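Local coordinates for DELTA1-pyrroline-2-carboxylate reductase (Thermococcus litoralis DSM 5473, PDB 6T3E), which catalyses the NAD(P)H-dependent reduction of delta1-pyrroline-2-carboxylate to L-proline, and is held here with NADH and L-proline in its active site, at residues Val266-Glu271 / Phe318-Leu323; Phe74-Pro79 / Val245-Arg250. All blocks are in the same frame, centred on the assembly; numbering follows the deposited sequence.

Contact 1. Residues Val266-Glu271 / Phe318-Leu323. With NAI (1,4-dihydronicotinamide adenine dinucleotide), chain F; PRO (proline), chain E.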
loop_
_atom_site.group_PDB
_atom_site.type_symbol
_atom_site.label_atom_id
_atom_site.label_comp_id
_atom_site.label_asym_id
_atom_site.label_seq_id
_atom_site.Cartn_x
_atom_site.Cartn_y
_atom_site.Cartn_z
ATOM N N VAL B 266 15.271 -9.876 20.804
ATOM C CA VAL B 266 14.853 -8.522 20.456
ATOM C C VAL B 266 14.288 -8.556 19.043
ATOM O O VAL B 266 14.882 -9.166 18.146
ATOM C CB VAL B 266 16.010 -7.506 20.566
ATOM C CG1 VAL B 266 15.579 -6.149 20.032
ATOM C CG2 VAL B 266 16.477 -7.379 22.011
ATOM N N VAL B 267 13.145 -7.902 18.847
ATOM C CA VAL B 267 12.445 -7.899 17.571
ATOM C C VAL B 267 12.395 -6.474 17.042
ATOM O O VAL B 267 12.438 -5.510 17.811
ATOM C CB VAL B 267 11.021 -8.477 17.704
ATOM C CG1 VAL B 267 11.079 -9.904 18.248
ATOM C CG2 VAL B 267 10.174 -7.591 18.589
ATOM N N ASP B 268 12.322 -6.340 15.713
ATOM C CA ASP B 268 12.167 -5.009 15.133
ATOM C C ASP B 268 10.825 -4.408 15.524
ATOM O O ASP B 268 10.747 -3.248 15.934
ATOM C CB ASP B 268 12.338 -5.061 13.605
ATOM C CG ASP B 268 11.419 -6.056 12.935
ATOM O OD1 ASP B 268 10.515 -5.634 12.183
ATOM O OD2 ASP B 268 11.598 -7.271 13.163
ATOM N N SER B 269 9.771 -5.206 15.480
ATOM C CA SER B 269 8.480 -4.772 15.979
ATOM C C SER B 269 7.708 -6.020 16.381
ATOM O O SER B 269 7.793 -7.053 15.701
ATOM C CB SER B 269 7.720 -3.935 14.938
ATOM O OG SER B 269 6.763 -4.691 14.217
ATOM N N LYS B 270 7.028 -5.934 17.532
ATOM C CA LYS B 270 6.242 -7.064 18.015
ATOM C C LYS B 270 5.093 -7.360 17.063
ATOM O O LYS B 270 4.842 -8.522 16.712
ATOM C CB LYS B 270 5.710 -6.776 19.417
ATOM C CG LYS B 270 6.368 -7.590 20.500
ATOM C CD LYS B 270 5.754 -7.321 21.887
ATOM C CE LYS B 270 6.342 -6.071 22.563
ATOM N NZ LYS B 270 5.877 -5.871 23.979
ATOM N N GLU B 271 4.428 -6.309 16.582
ATOM C CA GLU B 271 3.295 -6.501 15.692
ATOM C C GLU B 271 3.726 -7.199 14.413
ATOM O O GLU B 271 3.032 -8.096 13.925
ATOM C CB GLU B 271 2.651 -5.150 15.385
ATOM C CG GLU B 271 1.223 -5.238 14.907
ATOM C CD GLU B 271 0.632 -3.875 14.615
ATOM O OE1 GLU B 271 -0.600 -3.716 14.745
ATOM O OE2 GLU B 271 1.405 -2.965 14.243
ATOM N N PHE B 318 18.721 -10.688 17.440
ATOM C CA PHE B 318 17.880 -9.638 16.873
ATOM C C PHE B 318 17.155 -10.219 15.667
ATOM O O PHE B 318 17.786 -10.568 14.663
ATOM C CB PHE B 318 18.705 -8.413 16.478
ATOM C CG PHE B 318 17.930 -7.388 15.685
ATOM C CD1 PHE B 318 16.756 -6.850 16.189
ATOM C CD2 PHE B 318 18.381 -6.958 14.443
ATOM C CE1 PHE B 318 16.042 -5.910 15.468
ATOM C CE2 PHE B 318 17.679 -6.021 13.717
ATOM C CZ PHE B 318 16.503 -5.495 14.229
ATOM N N LYS B 319 15.833 -10.320 15.768
ATOM C CA LYS B 319 15.007 -10.858 14.699
ATOM C C LYS B 319 14.374 -9.706 13.940
ATOM O O LYS B 319 13.649 -8.900 14.528
ATOM C CB LYS B 319 13.924 -11.781 15.248
ATOM C CG LYS B 319 13.127 -12.432 14.142
ATOM C CD LYS B 319 14.029 -13.299 13.285
ATOM C CE LYS B 319 13.814 -13.068 11.807
ATOM N NZ LYS B 319 14.483 -14.164 11.029
ATOM N N SER B 320 14.641 -9.629 12.642
ATOM C CA SER B 320 14.177 -8.522 11.824
ATOM C C SER B 320 13.387 -9.050 10.642
ATOM O O SER B 320 13.838 -9.970 9.957
ATOM C CB SER B 320 15.338 -7.664 11.339
ATOM O OG SER B 320 14.938 -6.958 10.189
ATOM N N VAL B 321 12.201 -8.482 10.431
ATOM C CA VAL B 321 11.380 -8.765 9.258
ATOM C C VAL B 321 11.160 -7.544 8.385
ATOM O O VAL B 321 10.625 -7.690 7.275
ATOM C CB VAL B 321 10.019 -9.367 9.656
ATOM C CG1 VAL B 321 10.212 -10.798 10.195
ATOM C CG2 VAL B 321 9.338 -8.475 10.664
ATOM N N GLY B 322 11.473 -6.349 8.869
ATOM C CA GLY B 322 11.306 -5.113 8.123
ATOM C C GLY B 322 10.165 -4.283 8.684
ATOM O O GLY B 322 9.091 -4.802 9.016
ATOM N N LEU B 323 10.397 -2.985 8.806
ATOM C CA LEU B 323 9.380 -2.054 9.277
ATOM C C LEU B 323 9.376 -0.830 8.367
ATOM O O LEU B 323 10.437 -0.341 7.964
ATOM C CB LEU B 323 9.622 -1.658 10.739
ATOM C CG LEU B 323 8.428 -1.030 11.467
ATOM C CD1 LEU B 323 7.211 -1.945 11.483
ATOM C CD2 LEU B 323 8.828 -0.619 12.877
HETATM P PA NAI F . 19.008 -13.569 -2.159
HETATM O O1A NAI F . 18.270 -14.614 -2.956
HETATM O O2A NAI F . 19.699 -12.598 -3.097
HETATM O O5B NAI F . 20.069 -14.227 -1.086
HETATM C C5B NAI F . 19.557 -15.339 -0.362
HETATM C C4B NAI F . 20.760 -16.321 -0.017
HETATM O O4B NAI F . 20.369 -17.243 0.799
HETATM C C3B NAI F . 21.206 -17.050 -1.305
HETATM O O3B NAI F . 22.517 -16.785 -1.524
HETATM C C2B NAI F . 20.938 -18.538 -0.999
HETATM O O2B NAI F . 21.916 -19.423 -1.737
HETATM C C1B NAI F . 21.102 -18.597 0.292
HETATM N N9A NAI F . 20.470 -19.748 0.877
HETATM C C8A NAI F . 19.198 -20.081 0.640
HETATM N N7A NAI F . 18.938 -21.187 1.329
HETATM C C5A NAI F . 20.050 -21.538 1.996
HETATM C C6A NAI F . 20.298 -22.593 2.841
HETATM N N6A NAI F . 19.471 -23.690 3.306
HETATM N N1A NAI F . 21.501 -22.739 3.393
HETATM C C2A NAI F . 22.469 -21.830 3.123
HETATM N N3A NAI F . 22.223 -20.787 2.291
HETATM C C4A NAI F . 20.997 -20.655 1.724
HETATM O O3 NAI F . 17.848 -12.790 -1.256
HETATM P PN NAI F . 18.198 -11.584 -0.160
HETATM O O1N NAI F . 17.803 -10.298 -0.858
HETATM O O2N NAI F . 19.644 -11.615 0.247
HETATM O O5D NAI F . 17.285 -11.798 1.166
HETATM C C5D NAI F . 17.772 -12.641 2.143
HETATM C C4D NAI F . 16.647 -12.877 3.186
HETATM O O4D NAI F . 16.369 -11.777 3.859
HETATM C C3D NAI F . 15.347 -13.271 2.470
HETATM O O3D NAI F . 14.723 -14.268 3.194
HETATM C C2D NAI F . 14.475 -12.008 2.520
HETATM O O2D NAI F . 13.008 -12.423 2.404
HETATM C C1D NAI F . 14.788 -11.498 3.683
HETATM N N1N NAI F . 14.566 -10.043 3.691
HETATM C C2N NAI F . 13.999 -9.381 4.851
HETATM C C3N NAI F . 14.208 -7.853 5.048
HETATM C C7N NAI F . 14.198 -7.360 6.520
HETATM O O7N NAI F . 14.100 -8.168 7.368
HETATM N N7N NAI F . 14.309 -5.917 6.833
HETATM C C4N NAI F . 14.993 -7.048 4.032
HETATM C C5N NAI F . 15.064 -7.710 2.649
HETATM C C6N NAI F . 14.911 -9.237 2.535
HETATM N N PRO E . 10.701 -8.380 3.709
HETATM C CA PRO E . 11.558 -7.376 3.072
HETATM C C PRO E . 11.213 -5.931 3.424
HETATM O O PRO E . 10.556 -5.631 4.431
HETATM C CB PRO E . 11.324 -7.631 1.584
HETATM C CG PRO E . 11.085 -9.107 1.501
HETATM C CD PRO E . 10.450 -9.529 2.817
HETATM O OXT PRO E . 11.591 -5.018 2.688
#
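V266 and F318 pair as neighbours on parallel strands of the Rossmann-type sheet that carries NADH in this ornithine cyclodeaminase/mu-crystallin family enzyme. The tight part runs from these paired strand ends through the carboxylate of D268. K319 N gives a hydrogen bond to V266 O at 2.8 Å. One step on, D268 N bonds K319 O at 3.1 Å. The F318 ring, with CG anti to its backbone N (chi1 171°), leans back over the partner strand. Its CD1 lies 4.1 Å from V266 CG1, and helix 128-146 packs on both side chains. K319 runs from the other side of the sheet to a salt bridge with D279 and a hydrogen bond to S244.

Past the strand ends the D268 side chain points at the other segment and ties the two chains. V321 N bonds D268 OD2 at 3.0 Å, coming from above the carboxylate plane rather than within it. The V321 side chain crosses that of D268 at about a right angle, and its CG2 lies 3.4 Å from D268 OD1. An alanine in place of D268 would remove this acceptor and is likely to leave the V321 amide without its mate, freeing the loop at V321 and G322 beside both ligands.

The looser side is at L323, which is partly exposed. Its methyls make only van der Waals contacts with S269, whose OG is engaged with G272 N at the start of helix 270-276. On the ligand side, S320 OG donates to the carboxamide oxygen O7N of NADH at 3.2 Å.

Contact 2. Residues Phe74-Pro79 / Val245-Arg250. With NAI (1,4-dihydronicotinamide adenine dinucleotide), chain F; PRO (proline), chain E.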
loop_
_atom_site.group_PDB
_atom_site.type_symbol
_atom_site.label_atom_id
_atom_site.label_comp_id
_atom_site.label_asym_id
_atom_site.label_seq_id
_atom_site.Cartn_x
_atom_site.Cartn_y
_atom_site.Cartn_z
ATOM N N PHE B 74 5.620 -13.194 -3.150
ATOM C CA PHE B 74 4.913 -12.297 -2.252
ATOM C C PHE B 74 5.110 -10.864 -2.719
ATOM O O PHE B 74 6.147 -10.527 -3.297
ATOM C CB PHE B 74 5.413 -12.433 -0.803
ATOM C CG PHE B 74 5.375 -13.821 -0.275
ATOM C CD1 PHE B 74 6.420 -14.693 -0.512
ATOM C CD2 PHE B 74 4.295 -14.259 0.472
ATOM C CE1 PHE B 74 6.388 -15.993 -0.014
ATOM C CE2 PHE B 74 4.254 -15.544 0.976
ATOM C CZ PHE B 74 5.305 -16.412 0.739
ATOM N N ILE B 75 4.117 -10.015 -2.461
ATOM C CA ILE B 75 4.263 -8.577 -2.651
ATOM C C ILE B 75 3.811 -7.876 -1.374
ATOM O O ILE B 75 2.757 -8.206 -0.812
ATOM C CB ILE B 75 3.499 -8.060 -3.884
ATOM C CG1 ILE B 75 3.680 -6.549 -4.005
ATOM C CG2 ILE B 75 2.046 -8.440 -3.849
ATOM C CD1 ILE B 75 3.693 -6.063 -5.424
ATOM N N LEU B 76 4.635 -6.944 -0.894
ATOM C CA LEU B 76 4.445 -6.322 0.411
ATOM C C LEU B 76 4.242 -4.816 0.249
ATOM O O LEU B 76 5.048 -4.136 -0.395
ATOM C CB LEU B 76 5.643 -6.644 1.317
ATOM C CG LEU B 76 5.797 -8.099 1.812
ATOM C CD1 LEU B 76 6.490 -9.053 0.794
ATOM C CD2 LEU B 76 6.504 -8.167 3.159
ATOM N N TYR B 77 3.198 -4.286 0.882
ATOM C CA TYR B 77 2.856 -2.865 0.813
ATOM C C TYR B 77 3.033 -2.269 2.206
ATOM O O TYR B 77 2.283 -2.607 3.132
ATOM C CB TYR B 77 1.434 -2.684 0.277
ATOM C CG TYR B 77 1.222 -3.440 -1.017
ATOM C CD1 TYR B 77 1.519 -2.853 -2.245
ATOM C CD2 TYR B 77 0.777 -4.752 -1.011
ATOM C CE1 TYR B 77 1.355 -3.552 -3.433
ATOM C CE2 TYR B 77 0.612 -5.462 -2.195
ATOM C CZ TYR B 77 0.895 -4.856 -3.396
ATOM O OH TYR B 77 0.725 -5.561 -4.561
ATOM N N MET B 78 4.031 -1.378 2.338
ATOM C CA MET B 78 4.539 -0.888 3.620
ATOM C C MET B 78 4.467 0.634 3.662
ATOM O O MET B 78 5.466 1.322 3.403
ATOM C CB MET B 78 5.977 -1.358 3.866
ATOM C CG MET B 78 6.200 -2.862 3.691
ATOM S SD MET B 78 7.923 -3.402 3.771
ATOM C CE MET B 78 8.404 -2.917 5.426
ATOM N N PRO B 79 3.312 1.192 4.001
ATOM C CA PRO B 79 3.200 2.641 4.194
ATOM C C PRO B 79 3.507 3.083 5.620
ATOM O O PRO B 79 3.370 2.327 6.584
ATOM C CB PRO B 79 1.730 2.908 3.837
ATOM C CG PRO B 79 1.019 1.644 4.227
ATOM C CD PRO B 79 2.006 0.509 4.071
ATOM N N VAL B 245 17.443 -11.937 9.435
ATOM C CA VAL B 245 16.556 -11.094 8.648
ATOM C C VAL B 245 15.767 -11.884 7.618
ATOM O O VAL B 245 14.888 -11.312 6.947
ATOM C CB VAL B 245 17.327 -9.937 7.977
ATOM C CG1 VAL B 245 18.315 -9.338 8.965
ATOM C CG2 VAL B 245 18.040 -10.415 6.733
ATOM N N GLY B 246 16.019 -13.183 7.498
ATOM C CA GLY B 246 15.318 -13.965 6.503
ATOM C C GLY B 246 13.830 -14.002 6.782
ATOM O O GLY B 246 13.384 -13.889 7.928
ATOM N N TRP B 247 13.057 -14.103 5.703
ATOM C CA TRP B 247 11.611 -14.220 5.793
ATOM C C TRP B 247 11.100 -14.798 4.482
ATOM O O TRP B 247 11.401 -14.255 3.418
ATOM C CB TRP B 247 10.967 -12.856 6.071
ATOM C CG TRP B 247 9.484 -12.938 6.101
ATOM C CD1 TRP B 247 8.698 -13.208 7.186
ATOM C CD2 TRP B 247 8.598 -12.779 4.991
ATOM N NE1 TRP B 247 7.371 -13.217 6.820
ATOM C CE2 TRP B 247 7.282 -12.956 5.478
ATOM C CE3 TRP B 247 8.788 -12.503 3.635
ATOM C CZ2 TRP B 247 6.161 -12.862 4.656
ATOM C CZ3 TRP B 247 7.684 -12.414 2.822
ATOM C CH2 TRP B 247 6.379 -12.599 3.334
ATOM N N VAL B 248 10.352 -15.906 4.556
ATOM C CA VAL B 248 9.658 -16.443 3.383
ATOM C C VAL B 248 8.240 -16.837 3.793
ATOM O O VAL B 248 7.709 -17.856 3.342
ATOM C CB VAL B 248 10.397 -17.637 2.739
ATOM C CG1 VAL B 248 9.967 -17.822 1.276
ATOM C CG2 VAL B 248 11.914 -17.487 2.823
ATOM N N GLY B 249 7.611 -16.032 4.638
ATOM C CA GLY B 249 6.258 -16.294 5.086
ATOM C C GLY B 249 6.213 -16.709 6.546
ATOM O O GLY B 249 7.229 -16.816 7.236
ATOM N N ARG B 250 4.987 -16.922 7.016
ATOM C CA ARG B 250 4.797 -17.362 8.387
ATOM C C ARG B 250 5.033 -18.858 8.582
ATOM O O ARG B 250 5.074 -19.314 9.730
ATOM C CB ARG B 250 3.383 -17.027 8.843
ATOM C CG ARG B 250 2.882 -15.681 8.418
ATOM C CD ARG B 250 1.373 -15.601 8.637
ATOM N NE ARG B 250 0.908 -16.552 9.652
ATOM C CZ ARG B 250 0.703 -16.274 10.941
ATOM N NH1 ARG B 250 0.919 -15.046 11.414
ATOM N NH2 ARG B 250 0.278 -17.236 11.763
HETATM P PA NAI F . 19.008 -13.569 -2.159
HETATM O O1A NAI F . 18.270 -14.614 -2.956
HETATM O O2A NAI F . 19.699 -12.598 -3.097
HETATM O O5B NAI F . 20.069 -14.227 -1.086
HETATM C C5B NAI F . 19.557 -15.339 -0.362
HETATM C C4B NAI F . 20.760 -16.321 -0.017
HETATM O O4B NAI F . 20.369 -17.243 0.799
HETATM C C3B NAI F . 21.206 -17.050 -1.305
HETATM O O3B NAI F . 22.517 -16.785 -1.524
HETATM C C2B NAI F . 20.938 -18.538 -0.999
HETATM O O2B NAI F . 21.916 -19.423 -1.737
HETATM C C1B NAI F . 21.102 -18.597 0.292
HETATM N N9A NAI F . 20.470 -19.748 0.877
HETATM C C8A NAI F . 19.198 -20.081 0.640
HETATM N N7A NAI F . 18.938 -21.187 1.329
HETATM C C5A NAI F . 20.050 -21.538 1.996
HETATM C C6A NAI F . 20.298 -22.593 2.841
HETATM N N6A NAI F . 19.471 -23.690 3.306
HETATM N N1A NAI F . 21.501 -22.739 3.393
HETATM C C2A NAI F . 22.469 -21.830 3.123
HETATM N N3A NAI F . 22.223 -20.787 2.291
HETATM C C4A NAI F . 20.997 -20.655 1.724
HETATM O O3 NAI F . 17.848 -12.790 -1.256
HETATM P PN NAI F . 18.198 -11.584 -0.160
HETATM O O1N NAI F . 17.803 -10.298 -0.858
HETATM O O2N NAI F . 19.644 -11.615 0.247
HETATM O O5D NAI F . 17.285 -11.798 1.166
HETATM C C5D NAI F . 17.772 -12.641 2.143
HETATM C C4D NAI F . 16.647 -12.877 3.186
HETATM O O4D NAI F . 16.369 -11.777 3.859
HETATM C C3D NAI F . 15.347 -13.271 2.470
HETATM O O3D NAI F . 14.723 -14.268 3.194
HETATM C C2D NAI F . 14.475 -12.008 2.520
HETATM O O2D NAI F . 13.008 -12.423 2.404
HETATM C C1D NAI F . 14.788 -11.498 3.683
HETATM N N1N NAI F . 14.566 -10.043 3.691
HETATM C C2N NAI F . 13.999 -9.381 4.851
HETATM C C3N NAI F . 14.208 -7.853 5.048
HETATM C C7N NAI F . 14.198 -7.360 6.520
HETATM O O7N NAI F . 14.100 -8.168 7.368
HETATM N N7N NAI F . 14.309 -5.917 6.833
HETATM C C4N NAI F . 14.993 -7.048 4.032
HETATM C C5N NAI F . 15.064 -7.710 2.649
HETATM C C6N NAI F . 14.911 -9.237 2.535
HETATM N N PRO E . 10.701 -8.380 3.709
HETATM C CA PRO E . 11.558 -7.376 3.072
HETATM C C PRO E . 11.213 -5.931 3.424
HETATM O O PRO E . 10.556 -5.631 4.431
HETATM C CB PRO E . 11.324 -7.631 1.584
HETATM C CG PRO E . 11.085 -9.107 1.501
HETATM C CD PRO E . 10.450 -9.529 2.817
HETATM O OXT PRO E . 11.591 -5.018 2.688
#
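F74 and W247 meet as a T-shaped aromatic pair, with the edge of the indole turned to the face of the phenyl ring. The phenyl and the six-membered indole ring have centroids 5.1 Å apart and planes at 64°. W247 CH2 does the touching. It sits over one face of F74, offset toward the rim, at 3.9 Å from F74 CD2. Two torsions bring the rings together. F74 CG stands anti to its own carbonyl carbon (chi1 -54°), while W247 CG is anti to its backbone N (chi1 177°) and carries the indole out toward strand 73-82.

L76, on the same strand as F74, also meets the indole. The L76 and W247 side chains come from opposite directions, and L76 CD1 lies 4.1 Å from W247 CZ3, oblique to the ring. The far end of F74 reaches the loop beyond the tryptophan: F74 CZ is 3.8 Å from V248 O, and F74 CE1 touches V248 CG1. The backbone then folds back, and G249 N lies over the centre of one indole face, 3.2 Å above its plane. The indole is also gripped at NE1, which bonds E276 O, so its rotation is probably well fixed.

Both ligands touch the tryptophan. NADH O2D lies at the indole edge, near its plane, and W247 CE3 is 3.5 Å from CD of the bound proline, which is oblique to the ring. The backbone of W247 holds the nicotinamide ribose twice: its N bonds O3D, and O2D donates to its O at 2.6 Å. Further along the strand, M78 SD approaches the proline carboxylate. Here a loop after strand 241-244 of the Rossmann-type sheet closes against the other sheet, making a wall of the active site between the two.

In the fold
Both contacts are buried and both border NADH and proline, but they join different parts of the fold. Contact 1 joins neighbouring strands of the parallel sheet and the loops that leave them, and is built on backbone hydrogen bonds and one carboxylate. Contact 2 spans the two sheets, setting strand 73-82 against the loop after strand 241-244, and rests on aromatic and aliphatic packing. The outer face of its strand also packs on the second subunit at I75, Y77 and P79, whereas no other protein chain touches contact 1. The two meet directly: M78 CE lies against G322 and L323, and V321 packs on W247. Together they line one pocket from two sides.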